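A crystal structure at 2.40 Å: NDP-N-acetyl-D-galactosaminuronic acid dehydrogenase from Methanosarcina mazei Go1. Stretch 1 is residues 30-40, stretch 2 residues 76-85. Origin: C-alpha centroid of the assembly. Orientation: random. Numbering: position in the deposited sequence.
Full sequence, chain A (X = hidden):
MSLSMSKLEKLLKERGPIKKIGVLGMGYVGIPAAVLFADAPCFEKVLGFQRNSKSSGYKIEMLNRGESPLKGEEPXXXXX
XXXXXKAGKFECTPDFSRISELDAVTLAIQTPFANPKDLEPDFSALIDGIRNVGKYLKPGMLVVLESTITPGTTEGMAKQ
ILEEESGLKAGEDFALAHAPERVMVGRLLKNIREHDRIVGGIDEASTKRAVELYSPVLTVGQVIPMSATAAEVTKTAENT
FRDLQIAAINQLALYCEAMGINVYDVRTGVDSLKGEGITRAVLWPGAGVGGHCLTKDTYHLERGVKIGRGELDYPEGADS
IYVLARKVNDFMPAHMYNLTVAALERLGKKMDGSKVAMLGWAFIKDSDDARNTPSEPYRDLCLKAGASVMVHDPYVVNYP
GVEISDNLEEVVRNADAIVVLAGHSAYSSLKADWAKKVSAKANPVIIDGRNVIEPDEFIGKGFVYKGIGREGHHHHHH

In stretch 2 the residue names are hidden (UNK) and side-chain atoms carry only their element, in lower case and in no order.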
ATOM      1  N   GLY A  30      31.482   1.279  -6.580  1.00 33.53           N
ATOM      2  CA  GLY A  30      32.575   0.586  -5.931  1.00 31.34           C
ATOM      3  C   GLY A  30      33.656   1.553  -5.479  1.00 30.76           C
ATOM      4  O   GLY A  30      34.379   1.276  -4.505  1.00 30.44           O
ATOM      5  N   ILE A  31      33.796   2.685  -6.168  1.00 29.84           N
ATOM      6  CA  ILE A  31      34.809   3.661  -5.731  1.00 29.19           C
ATOM      7  C   ILE A  31      34.421   4.316  -4.368  1.00 29.76           C
ATOM      8  O   ILE A  31      35.235   4.326  -3.438  1.00 29.11           O
ATOM      9  CB  ILE A  31      35.135   4.709  -6.797  1.00 27.69           C
ATOM     10  CG1 ILE A  31      35.438   4.012  -8.134  1.00 40.32           C
ATOM     11  CG2 ILE A  31      36.273   5.613  -6.292  1.00 39.75           C
ATOM     12  CD1 ILE A  31      36.300   4.788  -9.170  1.00 27.13           C
ATOM     13  N   PRO A  32      33.174   4.838  -4.234  1.00 30.83           N
ATOM     14  CA  PRO A  32      32.787   5.417  -2.921  1.00 31.24           C
ATOM     15  C   PRO A  32      32.892   4.374  -1.824  1.00 31.40           C
ATOM     16  O   PRO A  32      33.549   4.613  -0.805  1.00 31.84           O
ATOM     17  CB  PRO A  32      31.320   5.849  -3.140  1.00 31.17           C
ATOM     18  CG  PRO A  32      31.231   6.129  -4.612  1.00 29.05           C
ATOM     19  CD  PRO A  32      32.082   4.989  -5.216  1.00 31.04           C
ATOM     20  N   ALA A  33      32.284   3.214  -2.075  1.00 31.21           N
ATOM     21  CA  ALA A  33      32.331   2.074  -1.164  1.00 30.78           C
ATOM     22  C   ALA A  33      33.725   1.810  -0.687  1.00 30.64           C
ATOM     23  O   ALA A  33      33.961   1.862   0.507  1.00 31.59           O
ATOM     24  CB  ALA A  33      31.735   0.827  -1.803  1.00 31.19           C
ATOM     25  N   ALA A  34      34.655   1.552  -1.608  1.00 30.75           N
ATOM     26  CA  ALA A  34      36.015   1.156  -1.250  1.00 30.27           C
ATOM     27  C   ALA A  34      36.606   2.253  -0.430  1.00 30.74           C
ATOM     28  O   ALA A  34      37.379   2.035   0.496  1.00 31.25           O
ATOM     29  CB  ALA A  34      36.861   0.968  -2.472  1.00 30.52           C
ATOM     30  N   VAL A  35      36.202   3.458  -0.750  1.00 31.13           N
ATOM     31  CA  VAL A  35      36.931   4.599  -0.253  1.00 32.31           C
ATOM     32  C   VAL A  35      36.345   5.019   1.098  1.00 33.05           C
ATOM     33  O   VAL A  35      37.052   5.573   1.950  1.00 33.58           O
ATOM     34  CB  VAL A  35      36.978   5.649  -1.383  1.00 32.95           C
ATOM     35  CG1 VAL A  35      36.724   7.017  -0.912  1.00 29.98           C
ATOM     36  CG2 VAL A  35      38.277   5.492  -2.204  1.00 27.97           C
ATOM     37  N   LEU A  36      35.075   4.663   1.317  1.00 32.49           N
ATOM     38  CA  LEU A  36      34.447   4.820   2.609  1.00 32.03           C
ATOM     39  C   LEU A  36      35.042   3.819   3.613  1.00 31.09           C
ATOM     40  O   LEU A  36      35.385   4.199   4.748  1.00 31.50           O
ATOM     41  CB  LEU A  36      32.937   4.620   2.470  1.00 33.10           C
ATOM     42  CG  LEU A  36      31.915   5.762   2.466  1.00 30.57           C
ATOM     43  CD1 LEU A  36      32.526   7.130   2.488  1.00 33.63           C
ATOM     44  CD2 LEU A  36      30.990   5.624   1.282  1.00 33.39           C
ATOM     45  N   PHE A  37      35.191   2.560   3.187  1.00 28.90           N
ATOM     46  CA  PHE A  37      35.854   1.545   4.004  1.00 27.79           C
ATOM     47  C   PHE A  37      37.243   2.033   4.423  1.00 28.14           C
ATOM     48  O   PHE A  37      37.606   1.921   5.586  1.00 29.36           O
ATOM     49  CB  PHE A  37      36.064   0.243   3.225  1.00 26.92           C
ATOM     50  CG  PHE A  37      34.821  -0.580   2.997  1.00 29.35           C
ATOM     51  CD1 PHE A  37      33.885  -0.786   4.019  1.00 25.21           C
ATOM     52  CD2 PHE A  37      34.635  -1.225   1.759  1.00 25.10           C
ATOM     53  CE1 PHE A  37      32.746  -1.584   3.785  1.00 29.50           C
ATOM     54  CE2 PHE A  37      33.520  -2.029   1.518  1.00 29.28           C
ATOM     55  CZ  PHE A  37      32.556  -2.196   2.529  1.00 24.96           C
ATOM     56  N   ALA A  38      38.016   2.582   3.481  1.00 26.99           N
ATOM     57  CA  ALA A  38      39.394   2.936   3.780  1.00 27.19           C
ATOM     58  C   ALA A  38      39.484   4.133   4.766  1.00 28.54           C
ATOM     59  O   ALA A  38      40.433   4.247   5.539  1.00 26.83           O
ATOM     60  CB  ALA A  38      40.218   3.172   2.471  1.00 26.40           C
ATOM     61  N   ASP A  39      38.465   4.992   4.766  1.00 30.96           N
ATOM     62  CA  ASP A  39      38.425   6.130   5.698  1.00 32.10           C
ATOM     63  C   ASP A  39      38.005   5.712   7.113  1.00 32.93           C
ATOM     64  O   ASP A  39      38.224   6.440   8.054  1.00 32.99           O
ATOM     65  CB  ASP A  39      37.472   7.238   5.185  1.00 31.81           C
ATOM     66  CG  ASP A  39      37.617   8.533   5.971  1.00 51.74           C
ATOM     67  OD1 ASP A  39      36.565   9.114   6.375  1.00 32.79           O
ATOM     68  OD2 ASP A  39      38.794   8.948   6.212  1.00 31.41           O
ATOM     69  N   ALA A  40      37.378   4.545   7.260  1.00 32.95           N
ATOM     70  CA  ALA A  40      36.924   4.143   8.558  1.00 32.60           C
ATOM     71  C   ALA A  40      38.148   3.813   9.388  1.00 33.02           C
ATOM     72  O   ALA A  40      38.899   2.927   9.030  1.00 33.66           O
ATOM     73  CB  ALA A  40      35.985   2.948   8.447  1.00 32.65           C
ATOM     74  N   UNK A  76      32.612  15.420  -2.306  1.00 53.45           N
ATOM     75  CA  UNK A  76      33.552  14.927  -1.325  1.00 50.45           C
ATOM     76  C   UNK A  76      34.268  13.710  -1.906  1.00 47.14           C
ATOM     77  O   UNK A  76      35.273  13.253  -1.345  1.00 46.18           O
ATOM     78  N   UNK A  77      33.769  13.190  -3.034  1.00 44.98           N
ATOM     79  CA  UNK A  77      34.335  11.952  -3.567  1.00 43.86           C
ATOM     80  C   UNK A  77      35.822  12.102  -3.821  1.00 43.50           C
ATOM     81  O   UNK A  77      36.617  11.426  -3.179  1.00 44.74           O
ATOM     82  c   UNK A  77      33.256   9.393  -6.318  1.00 41.88           C
ATOM     83  c   UNK A  77      33.597  11.417  -4.799  1.00 43.06           C
ATOM     84  c   UNK A  77      34.143  10.049  -5.278  1.00 56.10           C
ATOM     85  c   UNK A  77      34.407   9.055  -4.128  1.00 41.92           C
ATOM     86  N   UNK A  78      36.199  13.014  -4.703  1.00 42.18           N
ATOM     87  CA  UNK A  78      37.615  13.269  -4.987  1.00 41.59           C
ATOM     88  C   UNK A  78      38.436  13.622  -3.728  1.00 41.80           C
ATOM     89  O   UNK A  78      39.630  13.293  -3.639  1.00 41.77           O
ATOM     90  c   UNK A  78      39.184  14.552  -6.533  1.00 47.92           C
ATOM     91  o   UNK A  78      38.354  14.322  -8.807  1.00 47.99           O
ATOM     92  c   UNK A  78      37.752  14.352  -6.061  1.00 40.60           C
ATOM     93  c   UNK A  78      39.328  14.632  -8.061  1.00 41.40           C
ATOM     94  o   UNK A  78      40.437  14.990  -8.499  1.00 47.72           O
ATOM     95  N   UNK A  79      37.801  14.282  -2.757  1.00 41.36           N
ATOM     96  CA  UNK A  79      38.503  14.674  -1.520  1.00 40.39           C
ATOM     97  C   UNK A  79      38.675  13.456  -0.597  1.00 37.49           C
ATOM     98  O   UNK A  79      39.702  13.298   0.056  1.00 36.90           O
ATOM     99  c   UNK A  79      37.730  17.150  -1.602  1.00 51.97           C
ATOM    100  o   UNK A  79      35.912  16.222  -2.958  1.00 51.68           O
ATOM    101  o   UNK A  79      36.202  18.409  -2.974  1.00 52.10           O
ATOM    102  c   UNK A  79      36.524  17.260  -2.580  1.00 43.21           C
ATOM    103  c   UNK A  79      37.783  15.825  -0.800  1.00 41.45           C
ATOM    104  N   UNK A  80      37.661  12.597  -0.578  1.00 34.80           N
ATOM    105  CA  UNK A  80      37.729  11.346   0.140  1.00 32.32           C
ATOM    106  C   UNK A  80      38.884  10.463  -0.395  1.00 30.59           C
ATOM    107  O   UNK A  80      39.719  10.019   0.385  1.00 30.04           O
ATOM    108  c   UNK A  80      34.771   8.899   0.995  1.00 30.55           C
ATOM    109  c   UNK A  80      36.220   9.401   0.978  1.00 39.10           C
ATOM    110  c   UNK A  80      36.376  10.635   0.083  1.00 31.15           C
ATOM    111  c   UNK A  80      36.745   9.641   2.387  1.00 31.03           C
ATOM    112  N   UNK A  81      38.935  10.256  -1.716  1.00 29.55           N
ATOM    113  CA  UNK A  81      40.024   9.528  -2.378  1.00 28.14           C
ATOM    114  C   UNK A  81      41.363  10.154  -2.007  1.00 28.49           C
ATOM    115  O   UNK A  81      42.306   9.459  -1.607  1.00 28.86           O
ATOM    116  c   UNK A  81      38.002   9.465  -5.670  1.00 25.68           C
ATOM    117  c   UNK A  81      41.065   8.875  -4.544  1.00 24.48           C
ATOM    118  c   UNK A  81      39.873   9.571  -3.896  1.00 28.10           C
ATOM    119  c   UNK A  81      38.511   8.966  -4.343  1.00 24.32           C
ATOM    120  N   UNK A  82      41.439  11.476  -2.081  1.00 28.56           N
ATOM    121  CA  UNK A  82      42.700  12.172  -1.791  1.00 28.96           C
ATOM    122  C   UNK A  82      43.209  11.880  -0.392  1.00 29.19           C
ATOM    123  O   UNK A  82      44.405  11.644  -0.189  1.00 28.08           O
ATOM    124  N   UNK A  83      42.268  11.838   0.546  1.00 30.63           N
ATOM    125  CA  UNK A  83      42.542  11.758   1.972  1.00 32.96           C
ATOM    126  C   UNK A  83      43.045  10.365   2.278  1.00 33.43           C
ATOM    127  O   UNK A  83      44.114  10.188   2.878  1.00 34.93           O
ATOM    128  c   UNK A  83      39.785  12.183   6.360  1.00 44.17           C
ATOM    129  c   UNK A  83      41.226  11.743   4.248  1.00 43.04           C
ATOM    130  c   UNK A  83      41.235  12.058   2.751  1.00 34.46           C
ATOM    131  c   UNK A  83      39.811  12.041   4.808  1.00 36.24           C
ATOM    132  n   UNK A  83      39.964  10.923   7.202  1.00 36.28           N
ATOM    133  N   UNK A  84      42.268   9.393   1.816  1.00 31.78           N
ATOM    134  CA  UNK A  84      42.508   7.977   1.991  1.00 30.53           C
ATOM    135  C   UNK A  84      43.820   7.519   1.289  1.00 30.77           C
ATOM    136  O   UNK A  84      44.639   6.763   1.861  1.00 29.53           O
ATOM    137  c   UNK A  84      41.194   7.263   1.512  1.00 30.32           C
ATOM    138  c   UNK A  84      41.402   6.344   0.347  1.00 28.84           C
ATOM    139  c   UNK A  84      40.436   6.613   2.665  1.00 28.28           C
ATOM    140  N   UNK A  85      44.039   8.017   0.066  1.00 31.88           N
ATOM    141  CA  UNK A  85      45.268   7.736  -0.665  1.00 32.70           C
ATOM    142  C   UNK A  85      46.451   8.370   0.082  1.00 34.49           C
ATOM    143  O   UNK A  85      47.482   7.717   0.319  1.00 33.75           O
ATOM    144  c   UNK A  85      45.163   8.195  -2.140  1.00 32.26           C
ATOM    145  c   UNK A  85      46.515   8.155  -2.852  1.00 18.24           C
ATOM    146  c   UNK A  85      44.143   7.342  -2.877  1.00 16.48           C
TER

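Position 76 has no side-chain atoms, only backbone, and nothing of stretch 1 lies near it. It is glycine, Gly76, sitting at the N-cap just before the helix; its O accepts from N of position 80 at 2.6 Å.

Position 77 carries four carbons, forked at the second. One tip lies 4.2 Å from CA of Pro32, and the same tip also approaches Ile31 and Val35. The fork at the second carbon makes it leucine. CA-to-CB of Leu77 points sideways, yet its end comes nearer, with CD2 4.2 Å from CG of Pro32.

Position 78 shows three carbons, the third bearing two oxygens, and touches nothing on stretch 1: a glutamate, Glu78, exposed. Position 79 repeats that pattern, again exposed and out of reach: Glu79.

Position 80 has four carbons, forked at the second, with its CA-to-CB bond directed toward stretch 1. The fork carbon is 3.1 Å from CG1 of Val35, tight for two carbons. This is leucine; CD2 of Leu80 meets CD1 of Leu36 at 3.2 Å, and its CD1 lies 3.8 Å from CB of Asp39.

Position 81 also has four carbons, but forks at the first, with one arm two carbons long, and its side chain approaches Val35 and Ile31. The branching identifies isoleucine. From its sideways CA-to-CB bond, Ile81 places CG1 4.1 Å from CG2 of Val35 and CD1 4.3 Å from CG2 of Ile31.

Position 82 has no side-chain atoms and no contact with stretch 1: Gly82. There is room here for a CB, so this contact does not demand the glycine.

Position 83 is a row of four carbons ending in nitrogen, 2.5 Å from OD2 of Asp39. That is lysine. NZ of Lys83 donates a very short hydrogen bond to OD2 of Asp39 within a salt bridge, while the lysine also touches a crystal neighbour.

Position 84 has one carbon carrying two more, close to Val35, Ala38 and Asp39. This is valine: CG2 of Val84 is 3.5 Å from CB of Ala38 and 3.3 Å from N of Asp39.

Position 85 has the same three-carbon fork, but its CA-to-CB bond points sideways and it makes no contact: Val85.

The rule is a helical stripe. Positions 77, 80, 81 and 84 supply apolar carbon to Ile31, Pro32, Val35, Leu36 and Ala38, while both glutamates stay outside. The axes approach to 9.3 Å at 45°, and Val35 is the hub, touching all four stripe residues. Val84 packs against the small Ala38 and close to the backbone of Asp39, and the Asp39–Lys83 salt bridge adds a charged link beside this apolar packing.

Stretch 2 (76-85) GLEELIGKVV
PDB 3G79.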